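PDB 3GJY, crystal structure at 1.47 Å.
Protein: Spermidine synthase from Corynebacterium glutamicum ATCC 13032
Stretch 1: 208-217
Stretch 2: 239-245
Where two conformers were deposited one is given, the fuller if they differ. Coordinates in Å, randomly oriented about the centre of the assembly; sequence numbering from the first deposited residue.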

ATOM      1  N   GLY A 208       5.319  15.857   3.652  1.00 20.10           N
ATOM      2  CA  GLY A 208       5.267  14.821   2.604  1.00 19.20           C
ATOM      3  C   GLY A 208       3.853  14.296   2.368  1.00 18.14           C
ATOM      4  O   GLY A 208       3.331  14.327   1.246  1.00 17.57           O
ATOM      5  N   ALA A 209       3.228  13.825   3.434  1.00 16.90           N
ATOM      6  CA  ALA A 209       1.825  13.367   3.338  1.00 15.72           C
ATOM      7  C   ALA A 209       0.892  14.450   2.769  1.00 15.67           C
ATOM      8  O   ALA A 209       0.030  14.179   1.914  1.00 15.20           O
ATOM      9  CB  ALA A 209       1.340  12.916   4.684  1.00 16.72           C
ATOM     10  N   LYS A 210       1.035  15.684   3.262  1.00 15.92           N
ATOM     11  CA  LYS A 210       0.150  16.748   2.839  1.00 16.39           C
ATOM     12  C   LYS A 210       0.371  17.078   1.350  1.00 15.26           C
ATOM     13  O   LYS A 210      -0.597  17.307   0.632  1.00 16.70           O
ATOM     14  CB  LYS A 210       0.336  17.986   3.719  1.00 17.17           C
ATOM     15  CG  LYS A 210      -0.161  17.772   5.151  1.00 18.13           C
ATOM     16  CD  LYS A 210       0.223  18.953   6.032  1.00 20.61           C
ATOM     17  CE  LYS A 210      -0.212  18.725   7.453  1.00 25.44           C
ATOM     18  NZ  LYS A 210       0.216  19.903   8.281  1.00 30.17           N
ATOM     19  N   SER A 211       1.620  17.093   0.888  1.00 15.65           N
ATOM     20  CA  SER A 211       1.880  17.334  -0.525  0.50 15.76           C
ATOM     21  C   SER A 211       1.350  16.182  -1.403  1.00 15.70           C
ATOM     22  O   SER A 211       0.860  16.412  -2.511  1.00 15.61           O
ATOM     23  CB  SER A 211       3.367  17.563  -0.765  0.50 16.38           C
ATOM     24  OG  SER A 211       3.716  18.887  -0.357  0.50 17.80           O
ATOM     25  N   GLU A 212       1.432  14.948  -0.898  1.00 14.66           N
ATOM     26  CA  GLU A 212       0.873  13.818  -1.679  1.00 13.97           C
ATOM     27  C   GLU A 212      -0.619  14.026  -1.809  1.00 13.73           C
ATOM     28  O   GLU A 212      -1.180  13.867  -2.908  1.00 13.21           O
ATOM     29  CB  GLU A 212       1.150  12.462  -1.012  1.00 13.99           C
ATOM     30  CG  GLU A 212       2.605  12.077  -1.033  1.00 14.31           C
ATOM     31  CD  GLU A 212       2.792  10.605  -1.107  1.00 16.83           C
ATOM     32  OE1 GLU A 212       2.151  10.042  -2.006  1.00 21.39           O
ATOM     33  OE2 GLU A 212       3.631  10.055  -0.367  1.00 19.17           O
ATOM     34  N   LEU A 213      -1.273  14.316  -0.684  1.00 14.00           N
ATOM     35  CA  LEU A 213      -2.707  14.588  -0.725  1.00 13.96           C
ATOM     36  C   LEU A 213      -3.093  15.739  -1.670  1.00 14.27           C
ATOM     37  O   LEU A 213      -4.098  15.642  -2.400  1.00 15.50           O
ATOM     38  CB  LEU A 213      -3.294  14.850   0.682  1.00 14.51           C
ATOM     39  CG  LEU A 213      -3.299  13.569   1.530  1.00 14.56           C
ATOM     40  CD1 LEU A 213      -3.372  13.955   3.028  1.00 17.35           C
ATOM     41  CD2 LEU A 213      -4.474  12.688   1.146  1.00 15.53           C
ATOM     42  N   ALA A 214      -2.337  16.844  -1.623  1.00 14.44           N
ATOM     43  CA  ALA A 214      -2.584  17.951  -2.548  1.00 15.96           C
ATOM     44  C   ALA A 214      -2.568  17.489  -4.021  1.00 15.82           C
ATOM     45  O   ALA A 214      -3.448  17.838  -4.810  1.00 16.66           O
ATOM     46  CB  ALA A 214      -1.574  19.112  -2.309  1.00 16.69           C
ATOM     47  N   GLY A 215      -1.623  16.614  -4.376  1.00 15.58           N
ATOM     48  CA  GLY A 215      -1.552  16.130  -5.749  1.00 15.91           C
ATOM     49  C   GLY A 215      -2.712  15.196  -6.058  1.00 14.66           C
ATOM     50  O   GLY A 215      -3.306  15.275  -7.121  1.00 15.46           O
HETATM   51  N   MSE A 216      -3.025  14.325  -5.102  1.00 14.61           N
HETATM   52  CA  MSE A 216      -4.167  13.407  -5.264  1.00 14.58           C
HETATM   53  C   MSE A 216      -5.475  14.183  -5.485  1.00 14.47           C
HETATM   54  O   MSE A 216      -6.330  13.760  -6.281  1.00 14.80           O
HETATM   55  CB  MSE A 216      -4.297  12.476  -4.056  1.00 13.83           C
HETATM   56  CG  MSE A 216      -3.099  11.494  -4.005  1.00 13.14           C
HETATM   57 SE   MSE A 216      -2.970  10.656  -2.255  0.70 13.59          SE
HETATM   58  CE  MSE A 216      -4.603   9.628  -2.408  1.00 13.98           C
HETATM   59  N   MSE A 217      -5.627  15.323  -4.797  1.00 15.22           N
HETATM   60  CA  MSE A 217      -6.866  16.103  -4.922  1.00 17.07           C
HETATM   61  C   MSE A 217      -7.044  16.782  -6.285  1.00 17.41           C
HETATM   62  O   MSE A 217      -8.167  17.150  -6.638  1.00 19.01           O
HETATM   63  CB  MSE A 217      -6.993  17.110  -3.773  1.00 17.75           C
HETATM   64  CG  MSE A 217      -7.331  16.442  -2.461  1.00 20.30           C
HETATM   65 SE   MSE A 217      -7.503  17.730  -1.029  0.75 29.83          SE
HETATM   66  CE  MSE A 217      -5.813  17.585  -0.359  1.00 24.39           C
ATOM     67  N   ASN A 239       2.939   5.987  10.014  1.00 21.29           N
ATOM     68  CA  ASN A 239       2.357   5.703   8.710  1.00 20.01           C
ATOM     69  C   ASN A 239       1.028   6.359   8.628  1.00 18.27           C
ATOM     70  O   ASN A 239       0.265   6.372   9.620  1.00 18.85           O
ATOM     71  CB  ASN A 239       2.145   4.200   8.506  1.00 20.87           C
ATOM     72  CG  ASN A 239       3.420   3.449   8.486  1.00 22.74           C
ATOM     73  OD1 ASN A 239       3.954   3.111   9.543  1.00 26.27           O
ATOM     74  ND2 ASN A 239       3.948   3.182   7.289  1.00 23.20           N
ATOM     75  N   ILE A 240       0.731   6.848   7.430  1.00 16.36           N
ATOM     76  CA  ILE A 240      -0.607   7.323   7.120  1.00 14.58           C
ATOM     77  C   ILE A 240      -1.009   6.670   5.801  1.00 13.46           C
ATOM     78  O   ILE A 240      -0.229   6.646   4.842  1.00 14.84           O
ATOM     79  CB  ILE A 240      -0.653   8.898   7.083  1.00 14.42           C
ATOM     80  CG1 ILE A 240      -2.070   9.394   6.800  1.00 15.96           C
ATOM     81  CG2 ILE A 240       0.384   9.455   6.095  1.00 15.91           C
ATOM     82  CD1 ILE A 240      -2.251  10.890   7.095  1.00 17.84           C
ATOM     83  N   ILE A 241      -2.213   6.124   5.768  1.00 13.02           N
ATOM     84  CA  ILE A 241      -2.749   5.504   4.555  1.00 11.77           C
ATOM     85  C   ILE A 241      -3.569   6.579   3.821  1.00 12.30           C
ATOM     86  O   ILE A 241      -4.524   7.139   4.373  1.00 13.82           O
ATOM     87  CB  ILE A 241      -3.662   4.317   4.910  1.00 12.41           C
ATOM     88  CG1 ILE A 241      -2.909   3.262   5.767  1.00 15.33           C
ATOM     89  CG2 ILE A 241      -4.225   3.714   3.614  1.00 13.33           C
ATOM     90  CD1 ILE A 241      -1.544   2.842   5.257  1.00 16.22           C
ATOM     91  N   LEU A 242      -3.170   6.874   2.588  1.00 11.35           N
ATOM     92  CA  LEU A 242      -3.808   7.890   1.736  1.00 10.88           C
ATOM     93  C   LEU A 242      -4.672   7.207   0.707  1.00 11.73           C
ATOM     94  O   LEU A 242      -4.192   6.326  -0.025  1.00 12.45           O
ATOM     95  CB  LEU A 242      -2.711   8.685   1.019  1.00 11.85           C
ATOM     96  CG  LEU A 242      -1.577   9.216   1.924  1.00 11.44           C
ATOM     97  CD1 LEU A 242      -0.546   9.960   1.056  1.00 13.72           C
ATOM     98  CD2 LEU A 242      -2.116  10.153   3.016  1.00 14.20           C
HETATM   99  N   MSE A 243      -5.953   7.591   0.655  1.00 11.20           N
HETATM  100  CA  MSE A 243      -6.885   6.975  -0.274  1.00 11.78           C
HETATM  101  C   MSE A 243      -7.476   8.005  -1.242  1.00 10.94           C
HETATM  102  O   MSE A 243      -7.836   9.109  -0.827  1.00 12.66           O
HETATM  103  CB  MSE A 243      -7.980   6.191   0.458  1.00 12.34           C
HETATM  104  CG  MSE A 243      -7.424   5.032   1.282  1.00 13.48           C
HETATM  105 SE   MSE A 243      -8.765   4.063   2.238  0.75 18.32          SE
HETATM  106  CE  MSE A 243      -8.983   5.345   3.634  1.00 19.95           C
ATOM    107  N   GLY A 244      -7.555   7.649  -2.522  1.00 11.81           N
ATOM    108  CA  GLY A 244      -8.145   8.525  -3.531  1.00 12.18           C
ATOM    109  C   GLY A 244      -9.079   7.715  -4.419  1.00 10.94           C
ATOM    110  O   GLY A 244      -8.808   6.547  -4.715  1.00 11.68           O
ATOM    111  N   SER A 245     -10.218   8.299  -4.794  1.00 12.10           N
ATOM    112  CA  SER A 245     -11.143   7.658  -5.719  1.00 11.90           C
ATOM    113  C   SER A 245     -12.102   8.703  -6.260  1.00 11.96           C
ATOM    114  O   SER A 245     -12.341   9.744  -5.599  1.00 12.89           O
ATOM    115  CB  SER A 245     -11.998   6.631  -4.969  1.00 11.71           C
ATOM    116  OG  SER A 245     -12.898   5.931  -5.838  1.00 12.61           O
TER

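The helix 208-217 lies along the strand 239-245 with nearly the same N-to-C direction, 6° apart, and the axes approach to 9.3 Å. Backbone hydrogen bonds such as L213 N to A209 O, 2.9 Å, keep the helix self-sufficient; none crosses to the strand, so packing alone joins the two stretches here. The register steps A209 to I240, L213 to L242 and M216 to G244: three or four helical residues for every two of strand, which brings alternate strand positions under one helical face.

L242 is the centre, with the largest covered area. Its CD1 lies 3.7 Å from E212 CB and its CD2 3.9 Å from L213 CG, while its CB meets M216 SE at 3.8 Å. The branched leucine thus spreads its two methyls over different helical neighbours. E212 offers aliphatic carbon to this contact; its carboxylate oxygens are hydrogen-bonded elsewhere in the structure.

At the N-terminal end small meets branched: A209 CB touches I240 CG2 at 3.9 Å. At the other end the sizes reverse. The long selenomethionine M216 brings CE to 3.6 Å from G244 N, and an ideal CB on G244 would sit only 3.2 Å from that CE. Glycine leaves the methyl its room.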